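Local atomic coordinates of putative Lipoprotein (Shewanella oneidensis, PDB entry 3U24), a protein that is of unknown function but binds zinc and calcium ions and belongs to the DUF885 family, in the same clan as a group of metallopeptidases. Residues L245-Q248 with K249-F252; A204-K207 with T208-I212. All blocks are in the same frame, centred on the assembly; numbering follows the deposited sequence.

Contact 1 of 2, residues L245-Q248 with K249-F252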
# COMPACT_ATOMS: atom_id res chain seq x y z
N LEU A 245 -0.89 -15.22 14.84
CA LEU A 245 -1.06 -13.79 14.60
C LEU A 245 -1.09 -13.47 13.10
O LEU A 245 -1.81 -12.56 12.68
CB LEU A 245 -0.00 -12.97 15.32
CG LEU A 245 -0.07 -12.99 16.86
CD1 LEU A 245 1.15 -12.27 17.45
CD2 LEU A 245 -1.36 -12.37 17.38
N TYR A 246 -0.35 -14.24 12.30
CA TYR A 246 -0.21 -13.95 10.89
C TYR A 246 -1.53 -14.23 10.21
O TYR A 246 -2.04 -13.37 9.49
CB TYR A 246 0.93 -14.74 10.26
CG TYR A 246 1.29 -14.27 8.87
CD1 TYR A 246 0.61 -14.77 7.77
CD2 TYR A 246 2.31 -13.37 8.65
CE1 TYR A 246 0.91 -14.39 6.49
CE2 TYR A 246 2.63 -12.96 7.38
CZ TYR A 246 1.91 -13.49 6.29
OH TYR A 246 2.19 -13.13 4.99
N GLU A 247 -2.10 -15.38 10.47
CA GLU A 247 -3.42 -15.71 9.94
C GLU A 247 -4.50 -14.71 10.36
O GLU A 247 -5.34 -14.33 9.54
CB GLU A 247 -3.84 -17.10 10.35
CG GLU A 247 -3.01 -18.23 9.71
CD GLU A 247 -3.35 -18.45 8.23
OE1 GLU A 247 -4.22 -17.73 7.66
OE2 GLU A 247 -2.71 -19.33 7.61
N GLN A 248 -4.50 -14.29 11.63
CA GLN A 248 -5.52 -13.35 12.09
C GLN A 248 -5.27 -12.03 11.36
O GLN A 248 -6.23 -11.42 10.85
CB GLN A 248 -5.54 -13.17 13.64
CG GLN A 248 -6.03 -14.38 14.43
CD GLN A 248 -5.74 -14.41 15.99
OE1 GLN A 248 -4.86 -13.73 16.52
NE2 GLN A 248 -6.48 -15.28 16.68
N LYS A 249 -4.01 -11.57 11.27
CA LYS A 249 -3.74 -10.29 10.59
C LYS A 249 -4.12 -10.35 9.10
O LYS A 249 -4.66 -9.39 8.56
CB LYS A 249 -2.27 -9.88 10.73
CG LYS A 249 -1.95 -8.46 10.25
CD LYS A 249 -0.55 -8.02 10.74
CE LYS A 249 -0.25 -6.52 10.62
NZ LYS A 249 -0.29 -6.03 9.24
N PHE A 250 -3.79 -11.46 8.48
CA PHE A 250 -4.11 -11.72 7.09
C PHE A 250 -5.62 -11.66 6.92
O PHE A 250 -6.07 -10.96 6.04
CB PHE A 250 -3.53 -13.06 6.66
CG PHE A 250 -3.78 -13.43 5.23
CD1 PHE A 250 -2.95 -13.00 4.23
CD2 PHE A 250 -4.83 -14.29 4.89
CE1 PHE A 250 -3.18 -13.37 2.90
CE2 PHE A 250 -5.06 -14.66 3.57
CZ PHE A 250 -4.25 -14.17 2.57
N ALA A 251 -6.40 -12.28 7.80
CA ALA A 251 -7.87 -12.19 7.67
C ALA A 251 -8.37 -10.75 7.79
O ALA A 251 -9.19 -10.33 6.97
CB ALA A 251 -8.59 -13.10 8.65
N PHE A 252 -7.85 -9.96 8.74
CA PHE A 252 -8.34 -8.59 8.94
C PHE A 252 -7.89 -7.62 7.84
O PHE A 252 -8.70 -6.81 7.37
CB PHE A 252 -7.89 -7.98 10.30
CG PHE A 252 -8.60 -8.54 11.50
CD1 PHE A 252 -10.00 -8.60 11.54
CD2 PHE A 252 -7.89 -8.97 12.60
CE1 PHE A 252 -10.65 -9.10 12.63
CE2 PHE A 252 -8.54 -9.48 13.72
CZ PHE A 252 -9.93 -9.55 13.72

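Contact 2 of 2, residues A204-K207 with T208-I212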
# COMPACT_ATOMS: atom_id res chain seq x y z
N ALA A 204 5.86 33.98 21.74
CA ALA A 204 6.69 33.66 22.89
C ALA A 204 6.25 32.31 23.47
O ALA A 204 7.07 31.51 23.84
CB ALA A 204 6.63 34.78 23.96
N LEU A 205 4.94 32.06 23.51
CA LEU A 205 4.44 30.78 23.97
C LEU A 205 4.94 29.65 23.05
O LEU A 205 5.29 28.52 23.51
CB LEU A 205 2.94 30.79 23.96
CG LEU A 205 2.25 29.50 24.46
CD1 LEU A 205 2.72 29.12 25.88
CD2 LEU A 205 0.71 29.62 24.35
N PHE A 206 4.96 29.94 21.76
CA PHE A 206 5.40 28.97 20.78
C PHE A 206 6.84 28.58 21.08
O PHE A 206 7.19 27.41 21.06
CB PHE A 206 5.29 29.53 19.35
CG PHE A 206 5.37 28.47 18.29
CD1 PHE A 206 6.58 27.87 17.99
CD2 PHE A 206 4.24 28.07 17.60
CE1 PHE A 206 6.66 26.87 17.04
CE2 PHE A 206 4.33 27.05 16.65
CZ PHE A 206 5.55 26.47 16.36
N LYS A 207 7.68 29.56 21.37
CA LYS A 207 9.09 29.30 21.61
C LYS A 207 9.29 28.45 22.89
O LYS A 207 10.02 27.45 22.90
CB LYS A 207 9.87 30.63 21.69
CG LYS A 207 11.38 30.48 21.83
CD LYS A 207 12.03 29.55 20.75
CE LYS A 207 13.57 29.42 20.86
NZ LYS A 207 14.10 28.20 20.15
N THR A 208 8.61 28.87 23.95
CA THR A 208 8.61 28.12 25.20
C THR A 208 8.18 26.66 24.90
O THR A 208 8.89 25.72 25.25
CB THR A 208 7.67 28.80 26.23
OG1 THR A 208 8.12 30.15 26.49
CG2 THR A 208 7.58 27.98 27.56
N ARG A 209 7.05 26.46 24.24
CA ARG A 209 6.62 25.08 24.00
C ARG A 209 7.56 24.32 23.09
O ARG A 209 7.72 23.12 23.27
CB ARG A 209 5.21 25.04 23.43
CG ARG A 209 4.18 25.30 24.47
CD ARG A 209 2.79 24.93 23.98
NE ARG A 209 1.86 25.31 25.01
CZ ARG A 209 0.61 25.68 24.81
NH1 ARG A 209 0.07 25.72 23.57
NH2 ARG A 209 -0.13 26.03 25.86
N PHE A 210 8.20 25.01 22.16
CA PHE A 210 9.08 24.36 21.17
C PHE A 210 10.36 23.87 21.85
O PHE A 210 10.90 22.81 21.50
CB PHE A 210 9.39 25.33 20.06
CG PHE A 210 10.35 24.84 19.01
CD1 PHE A 210 11.70 24.87 19.20
CD2 PHE A 210 9.88 24.43 17.76
CE1 PHE A 210 12.58 24.45 18.20
CE2 PHE A 210 10.76 24.03 16.76
CZ PHE A 210 12.12 24.03 16.99
N ASP A 211 10.85 24.64 22.80
CA ASP A 211 12.04 24.25 23.53
C ASP A 211 11.67 23.06 24.43
O ASP A 211 12.39 22.08 24.51
CB ASP A 211 12.55 25.38 24.41
CG ASP A 211 13.10 26.57 23.62
OD1 ASP A 211 13.46 26.45 22.42
OD2 ASP A 211 13.16 27.65 24.27
N ILE A 212 10.54 23.15 25.12
CA ILE A 212 10.12 21.98 25.91
C ILE A 212 9.96 20.73 24.99
O ILE A 212 10.39 19.64 25.34
CB ILE A 212 8.83 22.25 26.69
CG1 ILE A 212 9.11 23.25 27.81
CG2 ILE A 212 8.24 20.97 27.27
CD1 ILE A 212 7.82 23.83 28.39

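Contact 1 of 2, residues L245-Q248 with K249-F252
Gln248 O accepts a hydrogen bond from Phe252 N at 3.0 Å, and Gln248 CB lies 3.2 Å from Lys249 N. With Lys249 and Phe250, Gln248 carries most of this contact between successive turns of the alpha-helix 243-254. The contact rests on i to i+4 backbone bonds. Lys249 N donates a hydrogen bond to Leu245 O at 2.8 Å. Phe250 N does the same to Tyr246 O, also at 2.8 Å and with an N-H...O angle of 162°. Ala251 N binds Glu247 O.

The side chains diverge from this spine. Phe250 has CG anti to its N (chi1 -179°), which swings the ring off the helix toward Ala260 and Leu263 of helix 260-289. Phe250 CB lies 3.2 Å from Tyr246 O. Glu247 OE1 comes obliquely to the Phe250 ring, 4.5 Å from Phe250 CD2. That carboxylate is held by two backbone N-H groups, those of Ala260 and Lys261, at the start of helix 260-289.

Lys249 CB passes Leu245 O at 3.3 Å. The chain then leads away from the turn, past Trp106 and Phe111 of helix 88-111. Its NZ forms a salt bridge with Asp253 and a hydrogen bond with Gln518 O. Gln248 OE1 accepts a hydrogen bond from Trp106 NE1. Phe252 meets the same tryptophan ring, and Phe252 CD2 lies 3.4 Å from Gln248 O.

Contact 2 of 2, residues A204-K207 with T208-I212
Ala204 O is approached by two groups of Thr208, one turn on in helix 200-234. The N-H of Thr208 points almost straight at it, with Thr208 N 3.1 Å from Ala204 O and an N-H...O angle of 177°. Thr208 OG1 lies 3.2 Å from Ala204 O and may bind it too, though its proton has another acceptor within reach.

Lys207 NZ and Asp211 OD1 form a salt bridge of 2.9 Å, also an i to i+4 pair. NZ approaches OD1 on its syn side, toward the other carboxylate oxygen. The lysine chain bends at chi2 (52°) and is otherwise extended, which carries NZ along the helix to the aspartate. Lys207 CE also lies 3.4 Å from Asp211 OD1.

The backbone repeats the i to i+4 pattern. Arg209 N binds Leu205 O at 2.8 Å, and Asp211 N binds Lys207 O.

Leu205 covers one face of the Arg209 guanidinium. Leu205 CD2 sits 3.8 Å above the Arg209 plane, displaced toward the rim. Leu205 CD1 lies 4.0 Å from Arg209 NE. A hydrogen bond to Leu146 O holds Arg209 NH1. Phe206 CE1 is 4.1 Å from Phe210 CD2 on the buried side.

These two rings join helix 200-234 to its neighbours. Phe206 packs on Leu189 and Val193 of helix 187-195 and on Val145 and Leu146 of helix 138-148. Phe210 rests on Leu190 of helix 187-195.

How the contacts relate
Contact 2 comes first along the chain, near the start of the long helix 200-234. Contact 1 follows on the next helix, 243-254. Although these helices are consecutive, the contact centres are about 44 Å apart and the nearest atoms about 32 Å, so the two do not touch. The centre of contact 1 lies about 17 Å from the centre of the chain, that of contact 2 about 37 Å. Contact 2 thus lies farther out and contact 1 nearer the middle of this mostly helical chain. Both belong to the DUF885 region. Contact 2 is remote from the known metal sites, while the side chain of Phe252 in contact 1 is about 13 Å from a bound zinc ion.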